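Local coordinates for protein GCN5-related N-acetyltransferase (Kribbella flavida, PDB 4IUS) that probably catalyses acyl transfer, most likely moving an acetyl group from acetyl-CoA to a substrate, as a member of the GNAT family, at residues G5-I10 against V82-P87; A57-A62 against Y91-H96; S102-L107 against A245-L250; A126-A131 against A163-M168; G184-A189 against T221-T226. The protein carries 1 engineered substitution. All blocks are in the same frame, centred on the assembly; numbering follows the deposited sequence. Where two conformers were deposited one is given.

Contact 1. Residues G5-I10 against V82-P87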
# COMPACT_ATOMS: atom_id res chain seq x y z
N GLY A 5 0.11 -16.74 9.84
CA GLY A 5 1.13 -15.76 10.04
C GLY A 5 0.77 -14.37 9.55
O GLY A 5 -0.14 -14.15 8.77
N ILE A 6 1.56 -13.41 9.99
CA ILE A 6 1.32 -12.01 9.68
C ILE A 6 1.43 -11.75 8.16
O ILE A 6 0.67 -10.95 7.61
CB ILE A 6 2.24 -11.08 10.50
CG1 ILE A 6 1.79 -9.62 10.36
CG2 ILE A 6 3.73 -11.22 10.11
CD1 ILE A 6 2.53 -8.68 11.30
N ALA A 7 2.37 -12.39 7.45
CA ALA A 7 2.52 -12.14 6.01
C ALA A 7 1.24 -12.53 5.27
O ALA A 7 0.73 -11.80 4.42
CB ALA A 7 3.74 -12.88 5.47
N ALA A 8 0.74 -13.72 5.56
CA ALA A 8 -0.50 -14.18 4.96
C ALA A 8 -1.69 -13.31 5.35
O ALA A 8 -2.55 -13.05 4.50
CB ALA A 8 -0.78 -15.66 5.30
N ARG A 9 -1.73 -12.84 6.61
CA ARG A 9 -2.82 -11.96 7.03
C ARG A 9 -2.80 -10.68 6.20
O ARG A 9 -3.86 -10.22 5.75
CB ARG A 9 -2.68 -11.67 8.50
CG ARG A 9 -3.81 -10.82 9.01
CD ARG A 9 -3.71 -10.50 10.47
NE ARG A 9 -4.76 -9.56 10.84
CZ ARG A 9 -4.74 -8.85 11.95
NH1 ARG A 9 -3.72 -8.93 12.80
NH2 ARG A 9 -5.69 -7.97 12.15
N ILE A 10 -1.63 -10.09 6.01
CA ILE A 10 -1.50 -8.86 5.26
C ILE A 10 -1.87 -9.08 3.80
O ILE A 10 -2.66 -8.32 3.21
CB ILE A 10 -0.10 -8.27 5.37
CG1 ILE A 10 0.09 -7.73 6.82
CG2 ILE A 10 0.14 -7.18 4.34
CD1 ILE A 10 1.52 -7.31 7.13
N VAL A 82 3.59 -11.09 -1.45
CA VAL A 82 4.28 -11.06 -0.17
C VAL A 82 5.02 -12.39 -0.10
O VAL A 82 4.39 -13.45 -0.10
CB VAL A 82 3.31 -10.86 1.02
CG1 VAL A 82 4.13 -10.84 2.32
CG2 VAL A 82 2.50 -9.58 0.85
N GLU A 83 6.34 -12.36 -0.10
CA GLU A 83 7.11 -13.60 -0.26
C GLU A 83 6.74 -14.65 0.77
O GLU A 83 6.61 -15.82 0.45
CB GLU A 83 8.61 -13.29 -0.22
CG GLU A 83 9.51 -14.51 -0.28
CD GLU A 83 9.42 -15.30 -1.59
OE1 GLU A 83 9.14 -14.71 -2.65
OE2 GLU A 83 9.62 -16.55 -1.52
N GLU A 84 6.61 -14.25 2.03
CA GLU A 84 6.37 -15.20 3.10
C GLU A 84 4.97 -15.78 3.08
O GLU A 84 4.70 -16.80 3.64
CB GLU A 84 6.69 -14.58 4.46
CG GLU A 84 8.14 -14.12 4.64
CD GLU A 84 8.44 -12.69 4.15
OE1 GLU A 84 7.56 -12.06 3.53
OE2 GLU A 84 9.62 -12.24 4.33
N ALA A 85 4.05 -15.09 2.40
CA ALA A 85 2.68 -15.57 2.24
C ALA A 85 2.61 -16.68 1.16
O ALA A 85 1.76 -17.55 1.23
CB ALA A 85 1.74 -14.44 1.83
N ASN A 86 3.48 -16.60 0.15
CA ASN A 86 3.50 -17.58 -0.94
C ASN A 86 4.95 -17.87 -1.38
O ASN A 86 5.39 -17.44 -2.46
CB ASN A 86 2.65 -17.08 -2.12
CG ASN A 86 1.18 -16.96 -1.77
OD1 ASN A 86 0.72 -15.89 -1.39
ND2 ASN A 86 0.46 -18.06 -1.88
N PRO A 87 5.69 -18.60 -0.53
CA PRO A 87 7.10 -18.72 -0.79
C PRO A 87 7.36 -19.37 -2.16
O PRO A 87 6.76 -20.40 -2.48
CB PRO A 87 7.60 -19.60 0.34
CG PRO A 87 6.64 -19.39 1.44
CD PRO A 87 5.32 -19.10 0.81
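Ala8 and Ala85 bring their CA atoms to 4.4 Å where the first turn of helix 6-19 backs onto the loop that leaves strand 78-82. This is close helix-on-loop packing at one end of the large mixed sheet, with small alanine side chains on both backbones at the point of approach. Gly5 holds the N-cap position, and its O takes the amide of Arg9 to start the helix. On the other side of the contact the loop is curled into a helix-like turn, with Asn86 N bonded back to Val82 O.

Ala7 carries most of the contact. Its CB points at the loop and rests on Val82 CG1 (3.8 Å) and on Glu84 CB (3.6 Å). Val82 turns that methyl toward the helix by setting CG1 anti to its own backbone N (chi1 -180°). Ala85 answers from the loop, its CB lodged against the helix backbone more than against any side chain. Of Glu84, the CB does the touching; its chain bends at chi2 (86°), and OE2 is hydrogen-bonded to Thr246 OG1 on strand 242-251. Ala245 of that strand also lies against both Ala7 and Val82, so the helix, the loop and the strand share one small apolar core. Ala85 CB itself sits 3.8 Å from Ala7 O and 3.9 Å from Ala8 CA.

Contact 2. Residues A57-A62 against Y91-H96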
# COMPACT_ATOMS: atom_id res chain seq x y z
N ALA A 57 3.27 -26.00 -11.66
CA ALA A 57 2.89 -26.43 -13.00
C ALA A 57 1.73 -25.59 -13.54
O ALA A 57 1.56 -25.52 -14.75
CB ALA A 57 2.53 -27.92 -13.00
N GLU A 58 0.91 -25.02 -12.65
CA GLU A 58 -0.25 -24.24 -13.05
C GLU A 58 0.12 -22.84 -13.49
O GLU A 58 -0.70 -22.15 -14.09
CB GLU A 58 -1.23 -24.13 -11.85
CG GLU A 58 -1.88 -25.46 -11.45
CD GLU A 58 -2.81 -25.39 -10.23
OE1 GLU A 58 -3.02 -24.28 -9.67
OE2 GLU A 58 -3.32 -26.49 -9.86
N VAL A 59 1.27 -22.36 -13.08
CA VAL A 59 1.58 -20.94 -13.26
C VAL A 59 1.62 -20.48 -14.73
O VAL A 59 1.12 -19.41 -15.03
CB VAL A 59 2.83 -20.52 -12.45
CG1 VAL A 59 3.23 -19.08 -12.77
CG2 VAL A 59 2.56 -20.73 -10.94
N PRO A 60 2.22 -21.25 -15.67
CA PRO A 60 2.23 -20.75 -17.04
C PRO A 60 0.83 -20.47 -17.60
O PRO A 60 0.56 -19.38 -18.11
CB PRO A 60 2.92 -21.86 -17.81
CG PRO A 60 3.83 -22.47 -16.79
CD PRO A 60 3.08 -22.44 -15.49
N TRP A 61 -0.09 -21.40 -17.44
CA TRP A 61 -1.47 -21.22 -17.87
C TRP A 61 -2.12 -20.07 -17.11
O TRP A 61 -2.86 -19.28 -17.68
CB TRP A 61 -2.22 -22.53 -17.66
CG TRP A 61 -3.71 -22.34 -17.58
CD1 TRP A 61 -4.61 -22.21 -18.64
CD2 TRP A 61 -4.47 -22.12 -16.39
NE1 TRP A 61 -5.87 -21.98 -18.14
CE2 TRP A 61 -5.82 -21.89 -16.79
CE3 TRP A 61 -4.16 -22.10 -15.05
CZ2 TRP A 61 -6.81 -21.62 -15.87
CZ3 TRP A 61 -5.16 -21.84 -14.14
CH2 TRP A 61 -6.46 -21.61 -14.55
N ALA A 62 -1.87 -19.99 -15.81
CA ALA A 62 -2.50 -18.92 -15.02
C ALA A 62 -2.05 -17.53 -15.51
O ALA A 62 -2.86 -16.60 -15.65
CB ALA A 62 -2.15 -19.11 -13.53
N TYR A 91 9.44 -16.39 -7.96
CA TYR A 91 10.46 -16.97 -8.83
C TYR A 91 9.82 -17.76 -9.98
O TYR A 91 10.35 -17.75 -11.08
CB TYR A 91 11.40 -17.90 -8.07
CG TYR A 91 12.46 -17.19 -7.27
CD1 TYR A 91 13.23 -16.15 -7.81
CD2 TYR A 91 12.84 -17.70 -6.06
CE1 TYR A 91 14.27 -15.58 -7.08
CE2 TYR A 91 13.85 -17.13 -5.31
CZ TYR A 91 14.56 -16.07 -5.83
OH TYR A 91 15.56 -15.52 -5.09
N VAL A 92 8.67 -18.39 -9.75
CA VAL A 92 7.98 -19.09 -10.84
C VAL A 92 7.45 -18.05 -11.86
O VAL A 92 7.51 -18.24 -13.06
CB VAL A 92 6.92 -20.04 -10.33
CG1 VAL A 92 6.32 -20.81 -11.52
CG2 VAL A 92 7.51 -21.04 -9.31
N LEU A 93 6.95 -16.89 -11.37
CA LEU A 93 6.52 -15.83 -12.27
C LEU A 93 7.66 -15.30 -13.12
O LEU A 93 7.50 -14.99 -14.30
CB LEU A 93 5.87 -14.68 -11.50
CG LEU A 93 4.56 -14.98 -10.82
CD1 LEU A 93 4.09 -13.79 -10.02
CD2 LEU A 93 3.53 -15.35 -11.89
N VAL A 94 8.85 -15.17 -12.52
CA VAL A 94 10.03 -14.70 -13.25
C VAL A 94 10.38 -15.69 -14.36
O VAL A 94 10.68 -15.33 -15.49
CB VAL A 94 11.21 -14.45 -12.32
CG1 VAL A 94 12.49 -14.17 -13.11
CG2 VAL A 94 10.90 -13.26 -11.41
N GLU A 95 10.34 -16.97 -14.03
CA GLU A 95 10.63 -18.03 -15.00
C GLU A 95 9.72 -17.92 -16.23
O GLU A 95 10.11 -18.25 -17.34
CB GLU A 95 10.52 -19.38 -14.30
CG GLU A 95 10.81 -20.58 -15.14
CD GLU A 95 10.47 -21.89 -14.41
OE1 GLU A 95 9.70 -21.90 -13.39
OE2 GLU A 95 10.89 -22.95 -14.92
N HIS A 96 8.49 -17.48 -16.02
CA HIS A 96 7.50 -17.34 -17.09
C HIS A 96 7.31 -15.91 -17.55
O HIS A 96 6.28 -15.53 -18.09
CB HIS A 96 6.22 -18.06 -16.69
CG HIS A 96 6.48 -19.53 -16.48
ND1 HIS A 96 6.79 -20.35 -17.52
CD2 HIS A 96 6.58 -20.29 -15.32
CE1 HIS A 96 7.12 -21.56 -17.03
NE2 HIS A 96 6.97 -21.54 -15.69
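Pro60 and His96 meet in a CH-pi contact: CG of the proline lies over one face of the imidazole, 3.5 Å from the ring centroid and 15° off the normal. The atom is displaced toward the rim, so it comes closest to His96 CE1 (3.4 Å). Glu95 CG lies against the opposite face, and the ring is sandwiched between aliphatic carbons. His96 is where the chain leaves the helical path at the end of helix 89-95. Its CG stands anti to the carbonyl carbon (chi1 -61°), and the ring edge comes up against Val92 CG1 of the preceding turn.

The second kind of interaction is purely aliphatic. Val59 presents its branched CB to Val92 CG1 at 3.6 Å, and its own CG1 goes on to Leu93 CD2 at 3.8 Å; the Val59 and Leu93 side chains cross at about a right angle. Replacing His96 with an alanine would remove the whole ring and would probably open a gap beside Pro60, leaving Pro60 CG without the ring face it packs on and Val92 CG1 with one neighbour fewer.

The contact joins the early part of helix 59-71 to the C-terminal end of helix 89-95. Pro29 lies beside Val59 and Phe54 beside Val92, while Leu93 touches Leu30 of strand 30-35 and Leu250 of strand 242-251.

Contact 3. Residues S102-L107 against A245-L250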
# COMPACT_ATOMS: atom_id res chain seq x y z
N SER A 102 11.64 -4.86 -7.51
CA SER A 102 11.97 -4.50 -6.14
C SER A 102 11.40 -5.53 -5.18
O SER A 102 10.44 -6.22 -5.52
CB SER A 102 11.42 -3.15 -5.77
OG SER A 102 10.01 -3.15 -5.80
N ARG A 103 11.98 -5.56 -3.98
CA ARG A 103 11.50 -6.36 -2.87
C ARG A 103 11.42 -5.46 -1.67
O ARG A 103 12.22 -5.55 -0.73
CB ARG A 103 12.39 -7.57 -2.60
CG ARG A 103 12.25 -8.63 -3.67
CD ARG A 103 13.18 -9.81 -3.44
NE ARG A 103 14.57 -9.42 -3.66
CZ ARG A 103 15.62 -10.19 -3.34
NH1 ARG A 103 15.46 -11.38 -2.77
NH2 ARG A 103 16.85 -9.75 -3.58
N PRO A 104 10.45 -4.58 -1.66
CA PRO A 104 10.40 -3.63 -0.53
C PRO A 104 9.99 -4.29 0.77
O PRO A 104 9.19 -5.22 0.80
CB PRO A 104 9.37 -2.62 -0.96
CG PRO A 104 8.78 -3.08 -2.23
CD PRO A 104 9.41 -4.32 -2.67
N PRO A 105 10.48 -3.76 1.89
CA PRO A 105 10.10 -4.33 3.16
C PRO A 105 8.71 -3.89 3.57
O PRO A 105 8.33 -2.73 3.33
CB PRO A 105 11.18 -3.78 4.10
CG PRO A 105 11.52 -2.45 3.49
CD PRO A 105 11.41 -2.66 2.01
N LEU A 106 8.00 -4.76 4.25
CA LEU A 106 6.74 -4.42 4.86
C LEU A 106 6.97 -4.31 6.36
O LEU A 106 7.38 -5.27 7.01
CB LEU A 106 5.65 -5.45 4.58
CG LEU A 106 5.30 -5.70 3.13
CD1 LEU A 106 3.97 -6.47 3.11
CD2 LEU A 106 5.20 -4.39 2.34
N LEU A 107 6.74 -3.11 6.87
CA LEU A 107 6.89 -2.78 8.28
C LEU A 107 5.50 -2.74 8.90
O LEU A 107 4.54 -2.35 8.25
CB LEU A 107 7.54 -1.43 8.47
CG LEU A 107 8.87 -1.11 7.71
CD1 LEU A 107 9.43 0.26 8.13
CD2 LEU A 107 9.90 -2.19 7.75
N ALA A 245 7.66 -8.55 6.88
CA ALA A 245 7.46 -9.33 5.66
C ALA A 245 8.20 -8.67 4.53
O ALA A 245 8.73 -7.57 4.65
CB ALA A 245 5.95 -9.50 5.35
N THR A 246 8.21 -9.34 3.39
CA THR A 246 8.95 -8.90 2.21
C THR A 246 7.96 -8.84 1.07
O THR A 246 7.43 -9.86 0.66
CB THR A 246 10.05 -9.94 1.82
OG1 THR A 246 10.84 -10.27 2.96
CG2 THR A 246 10.93 -9.42 0.70
N ALA A 247 7.70 -7.64 0.53
CA ALA A 247 6.91 -7.52 -0.68
C ALA A 247 7.79 -7.84 -1.88
O ALA A 247 9.02 -7.75 -1.82
CB ALA A 247 6.32 -6.11 -0.77
N VAL A 248 7.15 -8.21 -2.97
CA VAL A 248 7.85 -8.45 -4.23
C VAL A 248 7.01 -7.79 -5.33
O VAL A 248 5.83 -8.07 -5.42
CB VAL A 248 7.98 -9.95 -4.55
CG1 VAL A 248 8.94 -10.09 -5.74
CG2 VAL A 248 8.55 -10.75 -3.35
N HIS A 249 7.61 -6.88 -6.08
CA HIS A 249 6.93 -6.15 -7.15
C HIS A 249 7.53 -6.61 -8.46
O HIS A 249 8.73 -6.52 -8.67
CB HIS A 249 7.11 -4.64 -6.99
CG HIS A 249 6.44 -4.07 -5.78
ND1 HIS A 249 6.41 -2.74 -5.53
CD2 HIS A 249 5.66 -4.66 -4.81
CE1 HIS A 249 5.71 -2.52 -4.40
NE2 HIS A 249 5.25 -3.69 -3.96
N LEU A 250 6.68 -7.15 -9.32
CA LEU A 250 7.05 -7.71 -10.61
C LEU A 250 6.34 -7.01 -11.76
O LEU A 250 5.18 -6.61 -11.62
CB LEU A 250 6.66 -9.20 -10.68
CG LEU A 250 7.20 -10.10 -9.56
CD1 LEU A 250 6.20 -10.35 -8.43
CD2 LEU A 250 7.68 -11.41 -10.18
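Ser102 and His249 face each other because of their first torsions: the serine OG stands between its backbone N and carbonyl carbon (chi1 65°), and the histidine CG lies anti to its carbonyl carbon (chi1 -67°). OG ends 3.5 Å from His249 CB, and the imidazole lies with one face against Pro104. There Pro104 CG lies over that face, 4.0 Å from the ring centroid and shifted toward the rim. Both polar groups look to the C-terminal residue: Ser102 OG is hydrogen-bonded to Arg261 OXT, and His249 ND1 to Arg261 O. Replacing His249 with an alanine would probably leave Arg261 O without this partner and open a gap beneath Pro104 CG.

The two segments are antiparallel neighbours in the large mixed sheet, strand 242-251 lying between strands 78-82 and 99-109. Pairing is carried by His249 N to Ser102 O (3.0 Å, nearly straight) and by Ala247 N to Pro104 O (2.9 Å). The return bond to Ala247 O is missing: Pro104 N, 3.5 Å away, has no hydrogen to give. Regular exchange resumes at Leu106, whose N binds Ala245 O from above the carbonyl plane, 42° out of it, while its O accepts from Ala245 N.

On the face of the sheet carrying His249, Leu106 CD2 packs 3.7 Å from Ala247 CB, and Leu106 CB lies 4.1 Å from Ala245 CB.

Contact 4. Residues A126-A131 against A163-M168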
# COMPACT_ATOMS: atom_id res chain seq x y z
N ALA A 126 -4.59 17.39 12.30
CA ALA A 126 -6.02 17.27 12.16
C ALA A 126 -6.33 16.18 11.13
O ALA A 126 -5.75 16.13 10.06
CB ALA A 126 -6.62 18.59 11.67
N VAL A 127 -7.33 15.36 11.40
CA VAL A 127 -7.86 14.41 10.45
C VAL A 127 -8.48 15.19 9.28
O VAL A 127 -9.15 16.21 9.47
CB VAL A 127 -8.91 13.51 11.11
CG1 VAL A 127 -10.19 14.28 11.39
CG2 VAL A 127 -9.17 12.27 10.27
N VAL A 128 -8.30 14.70 8.06
CA VAL A 128 -8.94 15.27 6.88
C VAL A 128 -10.46 15.11 6.98
O VAL A 128 -10.94 14.01 7.25
CB VAL A 128 -8.43 14.60 5.60
CG1 VAL A 128 -9.30 14.90 4.41
CG2 VAL A 128 -7.01 15.02 5.34
N ALA A 129 -11.19 16.22 6.82
CA ALA A 129 -12.63 16.27 7.03
C ALA A 129 -13.35 17.01 5.91
O ALA A 129 -14.51 17.41 6.09
CB ALA A 129 -12.91 16.90 8.37
N SER A 130 -12.75 17.10 4.75
CA SER A 130 -13.37 17.71 3.60
C SER A 130 -12.63 17.33 2.32
O SER A 130 -11.47 16.92 2.35
CB SER A 130 -13.36 19.23 3.73
OG SER A 130 -12.07 19.76 3.59
N ALA A 131 -13.31 17.52 1.21
CA ALA A 131 -12.74 17.37 -0.11
C ALA A 131 -11.53 18.28 -0.27
O ALA A 131 -10.50 17.88 -0.79
CB ALA A 131 -13.78 17.64 -1.19
N ALA A 163 -7.29 10.26 5.98
CA ALA A 163 -6.01 10.92 5.88
C ALA A 163 -5.88 11.95 6.99
O ALA A 163 -6.87 12.32 7.60
CB ALA A 163 -5.77 11.52 4.50
N VAL A 164 -4.66 12.44 7.17
CA VAL A 164 -4.36 13.47 8.17
C VAL A 164 -3.49 14.56 7.53
O VAL A 164 -2.76 14.29 6.59
CB VAL A 164 -3.66 12.87 9.43
CG1 VAL A 164 -4.48 11.71 9.99
CG2 VAL A 164 -2.21 12.51 9.16
N LEU A 165 -3.59 15.75 8.09
CA LEU A 165 -2.68 16.83 7.78
C LEU A 165 -1.97 17.26 9.04
O LEU A 165 -2.60 17.48 10.09
CB LEU A 165 -3.47 18.02 7.19
CG LEU A 165 -4.07 17.76 5.80
CD1 LEU A 165 -4.99 18.91 5.40
CD2 LEU A 165 -3.00 17.54 4.73
N ILE A 166 -0.67 17.42 8.91
CA ILE A 166 0.18 18.04 9.92
C ILE A 166 0.36 19.49 9.48
O ILE A 166 0.71 19.74 8.31
CB ILE A 166 1.55 17.34 10.03
CG1 ILE A 166 1.41 15.89 10.36
CG2 ILE A 166 2.49 18.07 10.97
CD1 ILE A 166 0.76 15.62 11.66
N ARG A 167 0.09 20.43 10.38
CA ARG A 167 0.14 21.85 10.07
C ARG A 167 1.22 22.53 10.86
O ARG A 167 1.47 22.19 12.02
CB ARG A 167 -1.19 22.48 10.37
CG ARG A 167 -2.38 21.71 9.76
CD ARG A 167 -3.26 21.04 10.81
NE ARG A 167 -3.75 22.11 11.67
CZ ARG A 167 -4.70 22.97 11.34
NH1 ARG A 167 -4.98 24.03 12.11
NH2 ARG A 167 -5.42 22.76 10.23
N MSE A 168 1.85 23.50 10.24
CA MSE A 168 2.79 24.38 10.89
C MSE A 168 2.19 25.79 10.87
O MSE A 168 1.89 26.32 9.78
CB MSE A 168 4.13 24.30 10.16
CG MSE A 168 5.20 25.21 10.71
SE MSE A 168 5.82 24.80 12.50
CE MSE A 168 7.09 23.41 12.01
O HOH W 1 -10.07 11.47 6.37
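Val128 seats itself on strand 161-168 with one methyl: its CG2 touches Ala163 CB at 3.8 Å and Leu165 CG at 4.0 Å. Val128 CG1 stands anti to the backbone N (chi1 165°), which leaves CG2 anti to the carbonyl carbon and facing the strand, while CB itself rests on Ala163 O. Ala163 O also accepts from Val128 N at 2.8 Å; the donor stands above the carbonyl plane, 36° out of it. Two further bonds join Ala126 and Leu165 as an antiparallel hydrogen-bonded pair: Ala126 N to Leu165 O at 3.0 Å, and Leu165 N back to Ala126 O at 2.9 Å. Between these grips Val127 and Val164 form a non-hydrogen-bonded pair.

Where the 126-131 chain begins to peel off, a water takes over the pairing. It donates to Val128 O at 2.8 Å and accepts from Ala163 N at 3.1 Å.

Further out, Glu133 and Gln134 of helix 131-141 cover Val128. Ser130 is the N-cap of that helix, its OG bonded to Glu133 N, and Glu133 OE1 in turn accepts from Ala129 N, so Glu133 holds the turn through both its backbone N and its carboxylate. Val127 and Val164 lie against Trp178 of strand 171-179. An outer strand running into a helix and paired antiparallel with the next strand of the chain, beyond the helix, matches the opening strand-helix-strand part of the GNAT fold.

Contact 5. Residues G184-A189 against T221-T226. With EDO (1,2-ethanediol), chain E.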
# COMPACT_ATOMS: atom_id res chain seq x y z
N GLY A 184 -9.35 -6.14 10.04
CA GLY A 184 -8.59 -5.39 11.05
C GLY A 184 -7.29 -4.77 10.55
O GLY A 184 -6.58 -4.13 11.33
N VAL A 185 -6.96 -4.95 9.29
CA VAL A 185 -5.70 -4.51 8.73
C VAL A 185 -5.93 -3.25 7.90
O VAL A 185 -6.89 -3.15 7.15
CB VAL A 185 -5.06 -5.60 7.84
CG1 VAL A 185 -3.70 -5.13 7.37
CG2 VAL A 185 -4.96 -6.92 8.57
N THR A 186 -5.01 -2.30 8.08
CA THR A 186 -4.91 -1.11 7.24
C THR A 186 -3.48 -0.96 6.74
O THR A 186 -2.56 -1.37 7.42
CB THR A 186 -5.35 0.16 8.00
OG1 THR A 186 -5.45 1.26 7.06
CG2 THR A 186 -4.40 0.53 9.12
N GLU A 187 -3.32 -0.35 5.57
CA GLU A 187 -2.07 0.12 5.05
C GLU A 187 -1.97 1.62 5.26
O GLU A 187 -2.89 2.34 4.87
CB GLU A 187 -1.92 -0.22 3.57
CG GLU A 187 -0.56 0.23 3.04
CD GLU A 187 -0.35 0.14 1.54
OE1 GLU A 187 -1.29 -0.28 0.86
OE2 GLU A 187 0.78 0.47 1.08
N VAL A 188 -0.87 2.09 5.82
CA VAL A 188 -0.57 3.51 5.91
C VAL A 188 0.30 3.85 4.71
O VAL A 188 1.30 3.16 4.43
CB VAL A 188 0.09 3.87 7.25
CG1 VAL A 188 0.55 5.31 7.25
CG2 VAL A 188 -0.90 3.62 8.39
N ALA A 189 -0.09 4.87 3.94
CA ALA A 189 0.56 5.21 2.69
C ALA A 189 0.30 6.68 2.43
O ALA A 189 -0.21 7.41 3.26
CB ALA A 189 0.03 4.33 1.54
N THR A 221 -6.65 -3.14 13.84
CA THR A 221 -5.82 -3.79 14.85
C THR A 221 -4.39 -4.08 14.38
O THR A 221 -3.55 -4.53 15.16
CB THR A 221 -6.50 -5.09 15.33
OG1 THR A 221 -6.58 -6.00 14.23
CG2 THR A 221 -7.89 -4.77 15.88
N LEU A 222 -4.12 -3.83 13.12
CA LEU A 222 -2.79 -3.99 12.56
C LEU A 222 -2.59 -2.93 11.47
O LEU A 222 -3.50 -2.80 10.61
CB LEU A 222 -2.57 -5.41 11.97
CG LEU A 222 -1.22 -5.70 11.35
CD1 LEU A 222 -0.10 -5.67 12.38
CD2 LEU A 222 -1.24 -7.03 10.58
N ALA A 223 -1.44 -2.22 11.43
CA ALA A 223 -1.12 -1.27 10.37
C ALA A 223 0.19 -1.69 9.77
O ALA A 223 1.09 -2.10 10.49
CB ALA A 223 -1.02 0.16 10.91
N TRP A 224 0.31 -1.59 8.44
CA TRP A 224 1.55 -1.85 7.76
C TRP A 224 1.82 -0.79 6.75
O TRP A 224 0.93 -0.07 6.30
CB TRP A 224 1.59 -3.24 7.13
CG TRP A 224 0.64 -3.43 6.00
CD1 TRP A 224 -0.70 -3.78 6.05
CD2 TRP A 224 0.91 -3.19 4.60
NE1 TRP A 224 -1.24 -3.81 4.79
CE2 TRP A 224 -0.31 -3.48 3.88
CE3 TRP A 224 2.04 -2.78 3.87
CZ2 TRP A 224 -0.39 -3.38 2.49
CZ3 TRP A 224 1.93 -2.66 2.48
CH2 TRP A 224 0.76 -2.94 1.81
N LEU A 225 3.09 -0.64 6.41
CA LEU A 225 3.54 0.27 5.35
C LEU A 225 4.80 -0.24 4.71
O LEU A 225 5.47 -1.12 5.23
CB LEU A 225 3.75 1.67 5.86
CG LEU A 225 4.77 1.91 6.96
CD1 LEU A 225 6.20 2.00 6.38
CD2 LEU A 225 4.43 3.16 7.77
N THR A 226 5.04 0.27 3.50
CA THR A 226 6.32 0.09 2.89
C THR A 226 7.00 1.46 2.76
O THR A 226 6.35 2.44 2.44
CB THR A 226 6.20 -0.68 1.57
OG1 THR A 226 7.52 -1.02 1.19
CG2 THR A 226 5.57 0.13 0.47
C1 EDO E . -5.01 -2.92 3.60
O1 EDO E . -3.98 -3.91 3.41
C2 EDO E . -6.34 -3.64 3.78
O2 EDO E . -7.08 -3.71 2.54
O HOH W 2 2.71 1.89 2.42
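A beta-alpha-beta crossover brings Val185 and Leu222 side by side: strand 185-193 leads through helix 202-216 to strand 222-225, and the two strands pair in parallel. Gly184 O starts the pairing with two donors, Thr221 N at 2.7 Å in the carbonyl plane and Leu222 N at 3.1 Å. Thr186 N to Leu222 O, Trp224 N to Thr186 O and Val188 N to Trp224 O carry it on. Thr221 OG1 is hydrogen-bonded to Arg9 NH2 on helix 6-19.

Glu187 and Trp224 pack together on one face of the sheet, which also carries Val185 and Leu222. Glu187 runs out extended, CG anti to its backbone N (chi1 -177°), and lays CG over the six-membered ring, 3.6 Å from the centroid. Its carboxylate follows nearly parallel to the indole, 12° between the planes, with CD 3.3 Å from Trp224 CH2. Val185 CG1 comes to the ring edge instead, 3.5 Å from Trp224 CD1. Also at the ring edge, a 1,2-ethanediol, probably from the crystallisation liquor, accepts from Trp224 NE1 with its O1 at 3.1 Å.

In GNAT enzymes the parallel strands of this crossover spread apart, and acetyl-CoA enters between them. Consistent with that, direct pairing stops after Val188: a water stands between its O and Thr226 N, accepting from the amide. Glu187 OE2 lies 2.7 Å from the same water. On the sheet face away from Trp224, Thr186 CG2 packs 3.8 Å from Ala223 CB.

How the contacts relate
From the N terminus, contact 1 ties the first helix to the loop after strand 78-82, closing a loop of some seventy residues. Contact 2 crosses it: residues 57-62 lie inside that loop, while residues 91-96 lie beyond it. Contact 3 then closes the long loop from 102-107 to 245-250. Contacts 4 and 5 are nested within it in series, each closing a loop of about thirty residues. Contacts 3, 4 and 5 belong to one mixed sheet, with contact 4 at its far end. Contact 3 touches contacts 1, 2 and 5, and contact 1 also reaches contact 5, whereas contacts 2 and 4 lie about 44 Å apart between centres.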